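Local coordinates for polymeric Immunoglobulin Receptor (Oncorhynchus mykiss, PDB 5F1S), which probably binds polymeric immunoglobulins through its immunoglobulin-like ectodomain, in keeping with a role in mucosal immunity as the source of secretory component, at residues V30-G36 against W87-E93. Numbering follows the deposited sequence.
Sequences VKYWCRG and WYWCGVE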
ATOM      1  N   VAL A  30       4.791  -5.478  29.240  1.00 32.72           N
ATOM      2  CA  VAL A  30       5.622  -5.184  28.079  1.00 31.67           C
ATOM      3  C   VAL A  30       4.938  -5.738  26.828  1.00 31.64           C
ATOM      4  O   VAL A  30       4.378  -6.848  26.843  1.00 31.60           O
ATOM      5  CB  VAL A  30       7.019  -5.770  28.257  1.00 35.48           C
ATOM      6  CG1 VAL A  30       7.875  -5.582  27.010  1.00 33.95           C
ATOM      7  CG2 VAL A  30       7.670  -5.158  29.524  1.00 35.60           C
ATOM      8  N   LYS A  31       4.955  -4.952  25.762  1.00 32.31           N
ATOM      9  CA  LYS A  31       4.398  -5.365  24.474  1.00 30.65           C
ATOM     10  C   LYS A  31       5.538  -5.693  23.527  1.00 31.16           C
ATOM     11  O   LYS A  31       6.633  -5.115  23.611  1.00 31.72           O
ATOM     12  CB  LYS A  31       3.520  -4.254  23.870  1.00 30.62           C
ATOM     13  CG  LYS A  31       2.516  -3.613  24.844  1.00 29.92           C
ATOM     14  CD  LYS A  31       1.645  -4.692  25.534  1.00 31.73           C
ATOM     15  CE  LYS A  31       0.445  -4.033  26.279  1.00 33.51           C
ATOM     16  NZ  LYS A  31       0.887  -3.077  27.356  1.00 35.38           N
ATOM     17  N   TYR A  32       5.286  -6.611  22.603  1.00 28.52           N
ATOM     18  CA  TYR A  32       6.330  -6.980  21.666  1.00 31.00           C
ATOM     19  C   TYR A  32       5.731  -7.329  20.307  1.00 30.02           C
ATOM     20  O   TYR A  32       4.524  -7.519  20.157  1.00 28.89           O
ATOM     21  CB  TYR A  32       7.216  -8.120  22.214  1.00 31.65           C
ATOM     22  CG  TYR A  32       6.551  -9.453  22.391  1.00 32.06           C
ATOM     23  CD1 TYR A  32       6.657 -10.425  21.418  1.00 35.36           C
ATOM     24  CD2 TYR A  32       5.843  -9.758  23.551  1.00 33.67           C
ATOM     25  CE1 TYR A  32       6.045 -11.694  21.604  1.00 37.94           C
ATOM     26  CE2 TYR A  32       5.225 -11.000  23.729  1.00 36.45           C
ATOM     27  CZ  TYR A  32       5.353 -11.955  22.751  1.00 38.68           C
ATOM     28  OH  TYR A  32       4.761 -13.179  22.904  1.00 39.85           O
ATOM     29  N   TRP A  33       6.611  -7.332  19.311  1.00 30.06           N
ATOM     30  CA  TRP A  33       6.289  -7.619  17.915  1.00 31.81           C
ATOM     31  C   TRP A  33       7.254  -8.691  17.445  1.00 33.09           C
ATOM     32  O   TRP A  33       8.472  -8.510  17.546  1.00 33.21           O
ATOM     33  CB  TRP A  33       6.423  -6.354  17.077  1.00 29.20           C
ATOM     34  CG  TRP A  33       6.158  -6.449  15.640  1.00 30.83           C
ATOM     35  CD1 TRP A  33       7.061  -6.302  14.615  1.00 33.29           C
ATOM     36  CD2 TRP A  33       4.889  -6.654  15.030  1.00 29.13           C
ATOM     37  NE1 TRP A  33       6.428  -6.419  13.416  1.00 30.85           N
ATOM     38  CE2 TRP A  33       5.079  -6.573  13.638  1.00 29.20           C
ATOM     39  CE3 TRP A  33       3.601  -6.849  15.530  1.00 30.20           C
ATOM     40  CZ2 TRP A  33       4.040  -6.747  12.734  1.00 30.23           C
ATOM     41  CZ3 TRP A  33       2.559  -6.985  14.638  1.00 31.94           C
ATOM     42  CH2 TRP A  33       2.785  -6.944  13.250  1.00 31.83           C
ATOM     43  N   CYS A  34       6.707  -9.812  16.956  1.00 31.32           N
ATOM     44  CA  CYS A  34       7.436 -11.047  16.695  1.00 34.27           C
ATOM     45  C   CYS A  34       7.287 -11.390  15.206  1.00 33.79           C
ATOM     46  O   CYS A  34       6.242 -11.126  14.627  1.00 33.56           O
ATOM     47  CB  CYS A  34       6.866 -12.228  17.562  1.00 38.19           C
ATOM     48  SG  CYS A  34       8.186 -13.165  18.414  1.00 58.41           S
ATOM     49  N   ARG A  35       8.311 -11.990  14.599  1.00 32.73           N
ATOM     50  CA  ARG A  35       8.229 -12.494  13.221  1.00 32.50           C
ATOM     51  C   ARG A  35       8.401 -14.010  13.203  1.00 33.56           C
ATOM     52  O   ARG A  35       9.321 -14.534  13.852  1.00 35.76           O
ATOM     53  CB  ARG A  35       9.293 -11.840  12.369  1.00 34.47           C
ATOM     54  CG  ARG A  35       9.188 -12.246  10.908  1.00 34.81           C
ATOM     55  CD  ARG A  35      10.284 -11.657  10.077  1.00 37.81           C
ATOM     56  NE  ARG A  35      10.016 -12.105   8.701  1.00 37.96           N
ATOM     57  CZ  ARG A  35      10.765 -11.788   7.654  1.00 38.45           C
ATOM     58  NH1 ARG A  35      11.843 -11.026   7.809  1.00 42.02           N
ATOM     59  NH2 ARG A  35      10.440 -12.254   6.452  1.00 40.51           N
ATOM     60  N   GLY A  36       7.548 -14.687  12.445  1.00 35.71           N
ATOM     61  CA  GLY A  36       7.632 -16.129  12.219  1.00 38.81           C
ATOM     62  C   GLY A  36       6.247 -16.703  11.992  1.00 37.01           C
ATOM     63  O   GLY A  36       5.230 -16.177  12.443  1.00 38.30           O
ATOM     64  N   TRP A  87       4.727 -13.935   8.188  1.00 32.44           N
ATOM     65  CA  TRP A  87       3.838 -13.843   9.331  1.00 32.28           C
ATOM     66  C   TRP A  87       4.503 -13.070  10.465  1.00 29.89           C
ATOM     67  O   TRP A  87       5.700 -13.255  10.739  1.00 32.27           O
ATOM     68  CB  TRP A  87       3.455 -15.251   9.807  1.00 35.39           C
ATOM     69  CG  TRP A  87       2.479 -15.907   8.880  1.00 33.64           C
ATOM     70  CD1 TRP A  87       2.764 -16.796   7.883  1.00 38.15           C
ATOM     71  CD2 TRP A  87       1.069 -15.711   8.854  1.00 34.32           C
ATOM     72  NE1 TRP A  87       1.612 -17.160   7.247  1.00 36.36           N
ATOM     73  CE2 TRP A  87       0.550 -16.527   7.824  1.00 35.08           C
ATOM     74  CE3 TRP A  87       0.180 -14.926   9.604  1.00 35.42           C
ATOM     75  CZ2 TRP A  87      -0.812 -16.554   7.502  1.00 37.20           C
ATOM     76  CZ3 TRP A  87      -1.197 -14.982   9.299  1.00 38.38           C
ATOM     77  CH2 TRP A  87      -1.670 -15.781   8.250  1.00 37.24           C
ATOM     78  N   TYR A  88       3.693 -12.252  11.131  1.00 32.06           N
ATOM     79  CA  TYR A  88       4.096 -11.467  12.293  1.00 32.31           C
ATOM     80  C   TYR A  88       3.060 -11.598  13.406  1.00 31.92           C
ATOM     81  O   TYR A  88       1.888 -11.922  13.166  1.00 31.65           O
ATOM     82  CB  TYR A  88       4.245 -10.005  11.905  1.00 29.46           C
ATOM     83  CG  TYR A  88       5.402  -9.727  10.976  1.00 29.97           C
ATOM     84  CD1 TYR A  88       5.290  -9.961   9.603  1.00 29.90           C
ATOM     85  CD2 TYR A  88       6.602  -9.266  11.467  1.00 30.00           C
ATOM     86  CE1 TYR A  88       6.346  -9.681   8.751  1.00 31.40           C
ATOM     87  CE2 TYR A  88       7.680  -9.000  10.625  1.00 31.84           C
ATOM     88  CZ  TYR A  88       7.538  -9.220   9.265  1.00 32.99           C
ATOM     89  OH  TYR A  88       8.603  -8.942   8.454  1.00 31.35           O
ATOM     90  N   TRP A  89       3.509 -11.349  14.646  1.00 31.48           N
ATOM     91  CA  TRP A  89       2.660 -11.501  15.836  1.00 31.30           C
ATOM     92  C   TRP A  89       2.740 -10.284  16.742  1.00 29.87           C
ATOM     93  O   TRP A  89       3.827  -9.816  17.029  1.00 32.29           O
ATOM     94  CB  TRP A  89       3.065 -12.711  16.690  1.00 31.01           C
ATOM     95  CG  TRP A  89       3.028 -13.971  15.957  1.00 33.49           C
ATOM     96  CD1 TRP A  89       3.982 -14.430  15.062  1.00 34.16           C
ATOM     97  CD2 TRP A  89       2.011 -14.965  15.998  1.00 34.40           C
ATOM     98  NE1 TRP A  89       3.601 -15.645  14.571  1.00 36.24           N
ATOM     99  CE2 TRP A  89       2.394 -15.986  15.105  1.00 34.40           C
ATOM    100  CE3 TRP A  89       0.786 -15.090  16.676  1.00 35.11           C
ATOM    101  CZ2 TRP A  89       1.615 -17.131  14.907  1.00 38.37           C
ATOM    102  CZ3 TRP A  89       0.021 -16.209  16.456  1.00 38.83           C
ATOM    103  CH2 TRP A  89       0.447 -17.218  15.577  1.00 36.95           C
ATOM    104  N   CYS A  90       1.579  -9.749  17.109  1.00 28.35           N
ATOM    105  CA  CYS A  90       1.398  -8.903  18.289  1.00 29.06           C
ATOM    106  C   CYS A  90       1.520  -9.772  19.522  1.00 32.12           C
ATOM    107  O   CYS A  90       0.873 -10.820  19.573  1.00 31.50           O
ATOM    108  CB  CYS A  90      -0.018  -8.304  18.307  1.00 28.14           C
ATOM    109  SG  CYS A  90      -0.598  -7.316  16.964  1.00 32.48           S
ATOM    110  N   GLY A  91       2.308  -9.357  20.519  1.00 31.49           N
ATOM    111  CA  GLY A  91       2.378 -10.106  21.775  1.00 31.86           C
ATOM    112  C   GLY A  91       2.337  -9.215  23.007  1.00 32.81           C
ATOM    113  O   GLY A  91       2.795  -8.072  22.992  1.00 29.16           O
ATOM    114  N   VAL A  92       1.795  -9.772  24.097  1.00 33.96           N
ATOM    115  CA  VAL A  92       1.899  -9.183  25.436  1.00 31.57           C
ATOM    116  C   VAL A  92       2.738 -10.129  26.284  1.00 34.18           C
ATOM    117  O   VAL A  92       2.489 -11.341  26.297  1.00 34.15           O
ATOM    118  CB  VAL A  92       0.538  -8.949  26.103  1.00 29.62           C
ATOM    119  CG1 VAL A  92       0.761  -8.299  27.499  1.00 34.91           C
ATOM    120  CG2 VAL A  92      -0.445  -8.084  25.240  1.00 34.04           C
ATOM    121  N   GLU A  93       3.762  -9.594  26.963  1.00 31.94           N
ATOM    122  CA  GLU A  93       4.666 -10.429  27.753  1.00 33.13           C
ATOM    123  C   GLU A  93       4.047 -10.615  29.132  1.00 35.03           C
ATOM    124  O   GLU A  93       4.158  -9.737  29.990  1.00 34.73           O
ATOM    125  CB  GLU A  93       6.039  -9.794  27.854  1.00 35.58           C
ATOM    126  CG  GLU A  93       7.023 -10.621  28.651  1.00 39.79           C
ATOM    127  CD  GLU A  93       8.422 -10.083  28.464  1.00 48.74           C
ATOM    128  OE1 GLU A  93       8.988 -10.327  27.369  1.00 47.00           O
ATOM    129  OE2 GLU A  93       8.911  -9.364  29.362  1.00 47.27           O
TER
HETATM  130  O   HOH W   1       5.509  -7.645  30.972  1.00 33.66           O
HETATM  131  O   HOH W   2       3.257 -13.579  25.228  1.00 43.80           O
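Strands C and F of a V-set immunoglobulin domain pair antiparallel here. V30 opens the pairing: its O accepts a hydrogen bond from E93 N (2.8 Å), and a water joins V30 N to E93 O. K31 faces the sandwich interior, where its CD rests 4.0 Å from V92 CG2; its charge is met by D66 in a salt bridge and by the carbonyl of Y29. Y32, on the other face, exchanges backbone hydrogen bonds with G91 (Y32 N to G91 O and G91 N to Y32 O, both 2.9 Å) and lays its ring over G91 CA, 3.7 Å from the centroid, a CH-pi contact that a CB on G91 would block. W33 is the core tryptophan of the Ig fold: C90 SG, disulfide-bonded to C20 of the facing sheet, lies 3.9 Å from W33 CZ3, while W33 CZ2 packs 3.4 Å from Y88 CB. C34, in a disulfide with C42, pairs with W89 (C34 N to W89 O 2.9 Å, W89 N to C34 O 2.7 Å). R35 lays its aliphatic CG over the Y88 ring and reaches the carbonyl of E83. At G36, phi 150° would jam a CB against R35 O; G36 N donates a hydrogen bond to W87 O (2.9 Å), and the W89 side chain donates one from NE1 to G36 O (2.7 Å). Backbone hydrogen bonds thus fix the register, while each face carries an aromatic contact and a disulfide.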